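Local coordinates for protein (thiaminase I) (PDB 3THI) that degrades thiamin, as a transferase (thiaminase I) that probably splits off the thiazole by passing the pyrimidine portion to a nucleophile, at residues L184-R193 / K354-G362. Residues are numbered along the deposited sequence; the frame is centred on the assembly and turned at random.
Sequences LNDKVIRGLR and KQVLPEALG
Arg193, Ile189, Leu192 and Leu184 meet Leu357, Ala360 and Leu361 where two helices of a fold like that of periplasmic binding proteins pack together: the short C-terminal helix 357-361 lies against the first half of helix 186-199 and the loop residue Leu184 before it, with short axes 10.3 Å apart at -71°. Arg193 can be followed outward. Its CB turns neither toward nor away from the partner; CG, beside the backbone N (chi1 -75°), passes Leu361 O, and CD brings the chain to Ala360 O. A bend at chi3 then sets the guanidinium edge against that carbonyl. NE donates to Ala360 O at 2.9 Å, almost straight and in the carbonyl plane, while NH2 reaches the same oxygen more bent and from above that plane. Leu361 O lies over one guanidinium face. Beside these bonds the packing is apolar. Leu361 CD2 touches Leu192 CB (3.5 Å) and Ile189 CD1, which also meets Ala360 CB. Leu184 bridges Leu357 and Ala360 and leans on Tyr161 of helix 154-169. Asn185, at the N-cap of helix 186-199, accepts from Val188 N through OD1. Leu184 CD1 sits 3.5 Å from Ala360 CB, closer than usual for two carbons.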
ATOM      1  N   LEU A 184      12.519 -19.237 -11.911  1.00 23.82           N
ATOM      2  CA  LEU A 184      12.195 -17.876 -11.497  1.00 23.51           C
ATOM      3  C   LEU A 184      12.535 -16.972 -12.662  1.00 22.32           C
ATOM      4  O   LEU A 184      13.355 -17.333 -13.499  1.00 23.44           O
ATOM      5  CB  LEU A 184      13.019 -17.469 -10.273  1.00 21.68           C
ATOM      6  CG  LEU A 184      12.585 -18.063  -8.941  1.00 20.45           C
ATOM      7  CD1 LEU A 184      13.659 -17.809  -7.928  1.00 21.65           C
ATOM      8  CD2 LEU A 184      11.260 -17.466  -8.509  1.00 14.40           C
ATOM      9  N   ASN A 185      11.888 -15.815 -12.749  1.00 18.48           N
ATOM     10  CA  ASN A 185      12.200 -14.901 -13.835  1.00 21.64           C
ATOM     11  C   ASN A 185      13.525 -14.228 -13.494  1.00 23.70           C
ATOM     12  O   ASN A 185      13.648 -13.573 -12.459  1.00 24.58           O
ATOM     13  CB  ASN A 185      11.111 -13.852 -14.032  1.00 18.18           C
ATOM     14  CG  ASN A 185      11.426 -12.904 -15.171  1.00 19.43           C
ATOM     15  OD1 ASN A 185      12.345 -12.093 -15.080  1.00 20.79           O
ATOM     16  ND2 ASN A 185      10.685 -13.023 -16.263  1.00 21.30           N
ATOM     17  N   ASP A 186      14.512 -14.399 -14.370  1.00 25.07           N
ATOM     18  CA  ASP A 186      15.845 -13.837 -14.159  1.00 24.45           C
ATOM     19  C   ASP A 186      15.924 -12.325 -14.166  1.00 21.09           C
ATOM     20  O   ASP A 186      16.675 -11.754 -13.388  1.00 21.87           O
ATOM     21  CB  ASP A 186      16.839 -14.432 -15.154  1.00 30.54           C
ATOM     22  CG  ASP A 186      17.101 -15.901 -14.889  1.00 34.60           C
ATOM     23  OD1 ASP A 186      17.652 -16.209 -13.807  1.00 36.61           O
ATOM     24  OD2 ASP A 186      16.732 -16.740 -15.741  1.00 37.14           O
ATOM     25  N   LYS A 187      15.174 -11.685 -15.060  1.00 19.97           N
ATOM     26  CA  LYS A 187      15.154 -10.233 -15.144  1.00 21.02           C
ATOM     27  C   LYS A 187      14.617  -9.656 -13.834  1.00 20.91           C
ATOM     28  O   LYS A 187      15.180  -8.701 -13.290  1.00 21.68           O
ATOM     29  CB  LYS A 187      14.270  -9.775 -16.310  1.00 23.44           C
ATOM     30  CG  LYS A 187      14.939  -9.768 -17.669  1.00 28.13           C
ATOM     31  CD  LYS A 187      13.914  -9.491 -18.768  1.00 35.69           C
ATOM     32  CE  LYS A 187      14.571  -9.264 -20.125  1.00 37.64           C
ATOM     33  NZ  LYS A 187      15.325  -7.972 -20.148  1.00 41.17           N
ATOM     34  N   VAL A 188      13.531 -10.249 -13.333  1.00 18.95           N
ATOM     35  CA  VAL A 188      12.910  -9.807 -12.092  1.00 17.88           C
ATOM     36  C   VAL A 188      13.888  -9.972 -10.948  1.00 18.15           C
ATOM     37  O   VAL A 188      14.073  -9.054 -10.149  1.00 19.50           O
ATOM     38  CB  VAL A 188      11.619 -10.591 -11.783  1.00 18.82           C
ATOM     39  CG1 VAL A 188      11.046 -10.176 -10.430  1.00 17.50           C
ATOM     40  CG2 VAL A 188      10.596 -10.337 -12.858  1.00 15.60           C
ATOM     41  N   ILE A 189      14.523 -11.139 -10.883  1.00 18.53           N
ATOM     42  CA  ILE A 189      15.508 -11.419  -9.841  1.00 17.23           C
ATOM     43  C   ILE A 189      16.674 -10.430  -9.937  1.00 15.45           C
ATOM     44  O   ILE A 189      17.119  -9.898  -8.924  1.00 15.66           O
ATOM     45  CB  ILE A 189      16.024 -12.880  -9.922  1.00 16.16           C
ATOM     46  CG1 ILE A 189      14.905 -13.849  -9.519  1.00 18.23           C
ATOM     47  CG2 ILE A 189      17.231 -13.080  -9.015  1.00 14.77           C
ATOM     48  CD1 ILE A 189      14.388 -13.630  -8.102  1.00 17.18           C
ATOM     49  N   ARG A 190      17.134 -10.152 -11.154  1.00 16.16           N
ATOM     50  CA  ARG A 190      18.233  -9.207 -11.344  1.00 20.81           C
ATOM     51  C   ARG A 190      17.815  -7.828 -10.855  1.00 18.85           C
ATOM     52  O   ARG A 190      18.629  -7.068 -10.334  1.00 18.80           O
ATOM     53  CB  ARG A 190      18.668  -9.149 -12.809  1.00 25.51           C
ATOM     54  CG  ARG A 190      19.653 -10.251 -13.185  1.00 37.44           C
ATOM     55  CD  ARG A 190      20.154 -10.102 -14.617  1.00 45.33           C
ATOM     56  NE  ARG A 190      19.203 -10.592 -15.617  1.00 49.08           N
ATOM     57  CZ  ARG A 190      18.882  -9.941 -16.734  1.00 50.78           C
ATOM     58  NH1 ARG A 190      19.422  -8.758 -17.005  1.00 51.99           N
ATOM     59  NH2 ARG A 190      18.059 -10.498 -17.612  1.00 50.50           N
ATOM     60  N   GLY A 191      16.536  -7.519 -11.041  1.00 19.28           N
ATOM     61  CA  GLY A 191      16.003  -6.251 -10.593  1.00 17.43           C
ATOM     62  C   GLY A 191      16.018  -6.176  -9.077  1.00 18.25           C
ATOM     63  O   GLY A 191      16.508  -5.201  -8.509  1.00 20.91           O
ATOM     64  N   LEU A 192      15.537  -7.229  -8.417  1.00 16.66           N
ATOM     65  CA  LEU A 192      15.492  -7.251  -6.955  1.00 16.17           C
ATOM     66  C   LEU A 192      16.895  -7.257  -6.345  1.00 14.91           C
ATOM     67  O   LEU A 192      17.128  -6.633  -5.313  1.00 13.14           O
ATOM     68  CB  LEU A 192      14.659  -8.436  -6.452  1.00 16.56           C
ATOM     69  CG  LEU A 192      13.190  -8.511  -6.891  1.00 15.34           C
ATOM     70  CD1 LEU A 192      12.543  -9.766  -6.344  1.00 12.38           C
ATOM     71  CD2 LEU A 192      12.428  -7.276  -6.422  1.00 16.61           C
ATOM     72  N   ARG A 193      17.826  -7.951  -6.994  1.00 15.33           N
ATOM     73  CA  ARG A 193      19.207  -8.002  -6.528  1.00 15.65           C
ATOM     74  C   ARG A 193      19.837  -6.640  -6.663  1.00 15.17           C
ATOM     75  O   ARG A 193      20.586  -6.220  -5.791  1.00 18.04           O
ATOM     76  CB  ARG A 193      20.040  -8.989  -7.341  1.00 17.85           C
ATOM     77  CG  ARG A 193      19.750 -10.417  -7.014  1.00 23.29           C
ATOM     78  CD  ARG A 193      20.661 -11.351  -7.759  1.00 20.74           C
ATOM     79  NE  ARG A 193      20.862 -12.518  -6.926  1.00 28.23           N
ATOM     80  CZ  ARG A 193      22.027 -12.857  -6.391  1.00 26.37           C
ATOM     81  NH1 ARG A 193      23.103 -12.120  -6.625  1.00 27.85           N
ATOM     82  NH2 ARG A 193      22.097 -13.896  -5.572  1.00 27.38           N
ATOM     83  N   LYS A 354       8.854 -18.164  -0.113  1.00 26.24           N
ATOM     84  CA  LYS A 354       9.913 -17.906   0.869  1.00 34.44           C
ATOM     85  C   LYS A 354      10.947 -19.038   0.996  1.00 34.81           C
ATOM     86  O   LYS A 354      11.994 -18.882   1.635  1.00 36.27           O
ATOM     87  CB  LYS A 354       9.350 -17.504   2.239  1.00 36.06           C
ATOM     88  CG  LYS A 354       8.880 -18.635   3.135  1.00 43.52           C
ATOM     89  CD  LYS A 354       8.602 -18.098   4.540  1.00 47.29           C
ATOM     90  CE  LYS A 354       8.262 -19.211   5.524  1.00 50.63           C
ATOM     91  NZ  LYS A 354       8.140 -18.711   6.929  1.00 48.81           N
ATOM     92  N   GLN A 355      10.665 -20.166   0.356  1.00 34.51           N
ATOM     93  CA  GLN A 355      11.583 -21.298   0.371  1.00 34.28           C
ATOM     94  C   GLN A 355      12.504 -21.241  -0.844  1.00 32.89           C
ATOM     95  O   GLN A 355      13.407 -22.067  -0.982  1.00 31.34           O
ATOM     96  CB  GLN A 355      10.807 -22.602   0.306  1.00 32.68           C
ATOM     97  CG  GLN A 355       9.853 -22.835   1.433  1.00 33.87           C
ATOM     98  CD  GLN A 355       9.367 -24.259   1.424  1.00 43.60           C
ATOM     99  OE1 GLN A 355       9.936 -25.100   2.111  1.00 46.77           O
ATOM    100  NE2 GLN A 355       8.359 -24.562   0.593  1.00 42.17           N
ATOM    101  N   VAL A 356      12.294 -20.254  -1.712  1.00 30.72           N
ATOM    102  CA  VAL A 356      13.091 -20.156  -2.924  1.00 27.16           C
ATOM    103  C   VAL A 356      13.623 -18.748  -3.252  1.00 25.83           C
ATOM    104  O   VAL A 356      14.740 -18.609  -3.758  1.00 24.85           O
ATOM    105  CB  VAL A 356      12.274 -20.768  -4.124  1.00 25.97           C
ATOM    106  CG1 VAL A 356      11.344 -19.747  -4.736  1.00 24.46           C
ATOM    107  CG2 VAL A 356      13.203 -21.377  -5.152  1.00 32.08           C
ATOM    108  N   LEU A 357      12.855 -17.716  -2.912  1.00 23.91           N
ATOM    109  CA  LEU A 357      13.245 -16.332  -3.192  1.00 21.26           C
ATOM    110  C   LEU A 357      14.482 -15.839  -2.433  1.00 20.27           C
ATOM    111  O   LEU A 357      15.361 -15.213  -3.036  1.00 16.70           O
ATOM    112  CB  LEU A 357      12.061 -15.387  -2.987  1.00 21.99           C
ATOM    113  CG  LEU A 357      11.564 -14.585  -4.187  1.00 23.61           C
ATOM    114  CD1 LEU A 357      11.463 -15.456  -5.412  1.00 27.77           C
ATOM    115  CD2 LEU A 357      10.211 -13.992  -3.871  1.00 24.03           C
ATOM    116  N   PRO A 358      14.561 -16.072  -1.114  1.00 21.54           N
ATOM    117  CA  PRO A 358      15.730 -15.624  -0.343  1.00 22.47           C
ATOM    118  C   PRO A 358      17.053 -16.196  -0.892  1.00 23.91           C
ATOM    119  O   PRO A 358      18.089 -15.532  -0.840  1.00 25.06           O
ATOM    120  CB  PRO A 358      15.424 -16.142   1.059  1.00 23.12           C
ATOM    121  CG  PRO A 358      13.950 -16.018   1.134  1.00 20.12           C
ATOM    122  CD  PRO A 358      13.517 -16.580  -0.199  1.00 22.15           C
ATOM    123  N   GLU A 359      17.017 -17.426  -1.405  1.00 25.04           N
ATOM    124  CA  GLU A 359      18.215 -18.056  -1.978  1.00 24.07           C
ATOM    125  C   GLU A 359      18.575 -17.357  -3.285  1.00 23.89           C
ATOM    126  O   GLU A 359      19.727 -16.967  -3.491  1.00 23.25           O
ATOM    127  CB  GLU A 359      17.971 -19.536  -2.274  1.00 28.35           C
ATOM    128  CG  GLU A 359      17.647 -20.379  -1.057  1.00 40.74           C
ATOM    129  CD  GLU A 359      17.796 -21.868  -1.328  1.00 46.17           C
ATOM    130  OE1 GLU A 359      18.891 -22.274  -1.786  1.00 47.50           O
ATOM    131  OE2 GLU A 359      16.829 -22.630  -1.086  1.00 47.44           O
ATOM    132  N   ALA A 360      17.569 -17.206  -4.151  1.00 21.29           N
ATOM    133  CA  ALA A 360      17.712 -16.554  -5.453  1.00 19.16           C
ATOM    134  C   ALA A 360      18.233 -15.121  -5.324  1.00 20.88           C
ATOM    135  O   ALA A 360      18.941 -14.621  -6.203  1.00 19.75           O
ATOM    136  CB  ALA A 360      16.389 -16.574  -6.198  1.00 14.86           C
ATOM    137  N   LEU A 361      17.897 -14.468  -4.217  1.00 21.26           N
ATOM    138  CA  LEU A 361      18.331 -13.098  -3.972  1.00 23.55           C
ATOM    139  C   LEU A 361      19.675 -12.966  -3.237  1.00 24.77           C
ATOM    140  O   LEU A 361      20.301 -11.910  -3.290  1.00 29.19           O
ATOM    141  CB  LEU A 361      17.229 -12.325  -3.238  1.00 21.72           C
ATOM    142  CG  LEU A 361      15.847 -12.236  -3.911  1.00 19.24           C
ATOM    143  CD1 LEU A 361      14.875 -11.536  -2.968  1.00 16.39           C
ATOM    144  CD2 LEU A 361      15.927 -11.505  -5.261  1.00 14.18           C
ATOM    145  N   GLY A 362      20.112 -14.027  -2.558  1.00 24.93           N
ATOM    146  CA  GLY A 362      21.389 -14.002  -1.851  1.00 25.04           C
ATOM    147  C   GLY A 362      21.356 -13.713  -0.359  1.00 27.57           C
ATOM    148  O   GLY A 362      22.392 -13.485   0.262  1.00 30.98           O
TER